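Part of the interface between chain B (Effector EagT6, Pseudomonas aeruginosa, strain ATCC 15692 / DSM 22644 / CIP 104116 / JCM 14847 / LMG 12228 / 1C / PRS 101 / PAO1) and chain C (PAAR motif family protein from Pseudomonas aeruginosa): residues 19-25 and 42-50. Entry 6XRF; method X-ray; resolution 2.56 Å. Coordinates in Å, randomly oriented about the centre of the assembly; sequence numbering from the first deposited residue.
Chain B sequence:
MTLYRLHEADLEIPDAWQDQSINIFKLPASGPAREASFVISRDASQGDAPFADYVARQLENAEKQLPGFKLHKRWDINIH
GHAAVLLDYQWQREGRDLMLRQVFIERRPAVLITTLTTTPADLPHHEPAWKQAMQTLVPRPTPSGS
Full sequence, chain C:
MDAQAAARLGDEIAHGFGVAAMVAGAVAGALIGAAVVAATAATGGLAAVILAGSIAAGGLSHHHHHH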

# COMPACT_ATOMS: atom_id res chain seq x y z
N ASP B 19 0.01 -9.95 -6.39
CA ASP B 19 -0.31 -8.55 -6.14
C ASP B 19 -0.99 -8.41 -4.78
O ASP B 19 -2.01 -9.06 -4.52
N GLN B 20 -0.42 -7.59 -3.90
CA GLN B 20 -1.02 -7.26 -2.61
C GLN B 20 -1.08 -5.75 -2.41
O GLN B 20 -1.03 -5.27 -1.27
N SER B 21 -1.19 -4.98 -3.49
CA SER B 21 -1.05 -3.54 -3.41
C SER B 21 -2.19 -2.90 -2.61
O SER B 21 -3.32 -3.39 -2.60
N ILE B 22 -1.87 -1.78 -1.96
CA ILE B 22 -2.81 -1.02 -1.15
C ILE B 22 -2.61 0.46 -1.49
O ILE B 22 -1.54 1.02 -1.19
N ASN B 23 -3.61 1.09 -2.10
CA ASN B 23 -3.58 2.54 -2.27
C ASN B 23 -4.09 3.21 -1.00
O ASN B 23 -5.09 2.79 -0.42
N ILE B 24 -3.40 4.27 -0.58
CA ILE B 24 -3.65 4.90 0.72
C ILE B 24 -3.62 6.41 0.55
O ILE B 24 -2.69 6.95 -0.05
N PHE B 25 -4.63 7.08 1.10
CA PHE B 25 -4.69 8.53 1.13
C PHE B 25 -5.16 8.96 2.51
O PHE B 25 -6.15 8.42 3.02
N ALA C 42 -1.20 -16.60 5.56
CA ALA C 42 -2.52 -16.35 4.99
C ALA C 42 -2.92 -14.88 5.06
O ALA C 42 -4.11 -14.56 5.00
N THR C 43 -1.95 -13.99 5.19
CA THR C 43 -2.22 -12.57 5.33
C THR C 43 -2.19 -11.89 3.97
O THR C 43 -1.88 -12.50 2.94
N GLY C 44 -2.50 -10.59 3.95
CA GLY C 44 -2.49 -9.83 2.72
C GLY C 44 -1.69 -8.54 2.80
O GLY C 44 -0.88 -8.36 3.71
N GLY C 45 -1.91 -7.65 1.84
CA GLY C 45 -1.25 -6.36 1.88
C GLY C 45 -1.60 -5.56 3.12
O GLY C 45 -0.73 -4.97 3.76
N LEU C 46 -2.89 -5.52 3.47
CA LEU C 46 -3.31 -4.76 4.65
C LEU C 46 -2.56 -5.23 5.89
O LEU C 46 -1.92 -4.43 6.59
N ALA C 47 -2.60 -6.54 6.17
CA ALA C 47 -1.86 -7.08 7.30
C ALA C 47 -0.39 -6.66 7.25
O ALA C 47 0.20 -6.30 8.28
N ALA C 48 0.22 -6.70 6.06
CA ALA C 48 1.64 -6.38 5.95
C ALA C 48 1.91 -4.94 6.34
O ALA C 48 2.83 -4.65 7.12
N VAL C 49 1.13 -4.00 5.80
CA VAL C 49 1.35 -2.59 6.09
C VAL C 49 1.17 -2.31 7.57
O VAL C 49 1.91 -1.51 8.16
N ILE C 50 0.20 -2.97 8.21
CA ILE C 50 -0.01 -2.79 9.65
C ILE C 50 1.25 -3.20 10.42
O ILE C 50 1.75 -2.44 11.25

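Side-chain packing between the chain B segment B:Asp19 to B:Phe25 of EagT6 and the chain C segment C:Ala42 to C:Ile50, where the start of a helix lies against a chain B segment that leads into a strand. The contact is small, burying 289 Å² over both sides, and no hydrogen bond crosses it; it combines apolar side chains, the B:Gln20 side chain and one CA-H...O contact. On chain B the CA-to-CB bonds of B:Gln20, B:Ile22 and B:Ile24 point toward chain C, that of B:Ser21 points away, and B:Asn23 and B:Phe25 lie out of reach.

The backbones come closest at B:Gln20 and C:Gly45, whose CA atoms are 4.6 Å apart. C:Gly45 CA lies 3.3 Å from B:Gln20 O, with an angle of 148° at the hydrogen, as expected of a CA-H...O contact. Glycine makes this approach possible: an ideal CB on C:Gly45 would point toward chain B and fall 2.0 Å from B:Gln20 O and 3.0 Å from B:Ile22 CG1, a clash with both. In its absence, B:Ile22 CG1 rests 3.8 Å from C:Gly45 C.

B:Gln20 is m at chi1 (-55°); chi2 at t (-177°) extends it from CA to CD, and the side chain reaches the residues just before the helix. There B:Gln20 OE1 is 4.0 Å from C:Gly44 C, and B:Gln20 NE2 is 3.9 Å from C:Thr43 O, too far for a hydrogen bond. C:Gly44 holds the N-cap position and, like C:Thr43, is poorly ordered. The side chain of C:Thr43, p at chi1 (76°), points sideways; its OG1 is 5.6 Å from B:Gln20 NE2, the nearest approach of this side chain to the chain B stretch.

B:Ile22 is the centre of the apolar packing and gives up the largest area, 65 Å². With chi1 and chi2 both m (-49° and -68°), it places CD1 3.6 Å from C:Leu46 CD2, while B:Ile22 CG1 is 4.5 Å from C:Val49 CG2. C:Leu46 leaves its helix sideways, but its m, t rotamer (-60°, 168°) brings the end of the side chain nearer to chain B. C:Val49, one helical turn beyond C:Gly45, points toward chain B; t at chi1 (179°), it also meets B:Ile24, whose CD1 lies 4.4 Å from C:Val49 CG1. B:Ile24 is m at chi1 (-63°) and t at chi2 (165°), an extended form that carries CD1 out to this looser contact.

The helix repeats through C:Val49 N to C:Gly45 O, a 2.9 Å hydrogen bond that helps hold these two contact residues one turn apart. C:Ala47 and C:Ile50 are out of reach of this chain B stretch. Within chain B, B:Ser21, whose CA-to-CB bond points away, bonds to B:Asp19: m at chi1 (-57°), it donates from OG to B:Asp19 OD1 at 2.7 Å, and B:Ser21 N donates to the same B:Asp19 OD1 at 2.9 Å. The side-chain amide of B:Asn23 (OD1 and ND2) is hydrogen-bonded elsewhere in the structure.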

# COMPACT_ATOMS: atom_id res chain seq x y z
CB ASP B 19 -1.21 -8.01 -7.25
CG ASP B 19 -1.39 -6.51 -7.18
OD1 ASP B 19 -0.86 -5.89 -6.23
OD2 ASP B 19 -2.05 -5.95 -8.08
CB GLN B 20 -0.26 -7.89 -1.45
CG GLN B 20 -0.05 -9.39 -1.52
CD GLN B 20 0.66 -9.92 -0.28
OE1 GLN B 20 1.39 -9.19 0.39
NE2 GLN B 20 0.44 -11.19 0.03
CB SER B 21 -1.02 -2.92 -4.81
OG SER B 21 0.03 -3.48 -5.58
CB ILE B 22 -2.62 -1.25 0.36
CG1 ILE B 22 -2.55 -2.74 0.69
CG2 ILE B 22 -3.74 -0.56 1.15
CD1 ILE B 22 -3.85 -3.49 0.51
CB ASN B 23 -4.43 2.97 -3.46
CG ASN B 23 -3.80 2.59 -4.79
OD1 ASN B 23 -4.19 1.59 -5.39
ND2 ASN B 23 -2.83 3.38 -5.24
CB ILE B 24 -2.63 4.46 1.78
CG1 ILE B 24 -2.74 2.95 2.03
CG2 ILE B 24 -2.83 5.23 3.08
CD1 ILE B 24 -1.56 2.37 2.75
CB PHE B 25 -5.64 9.07 0.06
CG PHE B 25 -5.31 8.61 -1.33
CD1 PHE B 25 -5.98 7.55 -1.91
CD2 PHE B 25 -4.31 9.24 -2.06
CE1 PHE B 25 -5.67 7.13 -3.19
CE2 PHE B 25 -3.99 8.83 -3.33
CZ PHE B 25 -4.67 7.77 -3.90
CB ALA C 42 -3.60 -17.21 5.67
CB THR C 43 -1.21 -11.92 6.27
OG1 THR C 43 0.04 -11.74 5.58
CG2 THR C 43 -0.97 -12.79 7.50
CB LEU C 46 -4.82 -4.89 4.84
CG LEU C 46 -5.68 -4.39 3.68
CD1 LEU C 46 -7.12 -4.84 3.85
CD2 LEU C 46 -5.61 -2.88 3.57
CB ALA C 47 -1.98 -8.60 7.33
CB ALA C 48 2.12 -6.65 4.53
CB VAL C 49 0.41 -1.72 5.22
CG1 VAL C 49 0.60 -0.25 5.53
CG2 VAL C 49 0.66 -1.99 3.74
CB ILE C 50 -1.24 -3.59 10.11
CG1 ILE C 50 -2.52 -2.80 9.81
CG2 ILE C 50 -1.15 -3.92 11.59
CD1 ILE C 50 -3.75 -3.66 9.64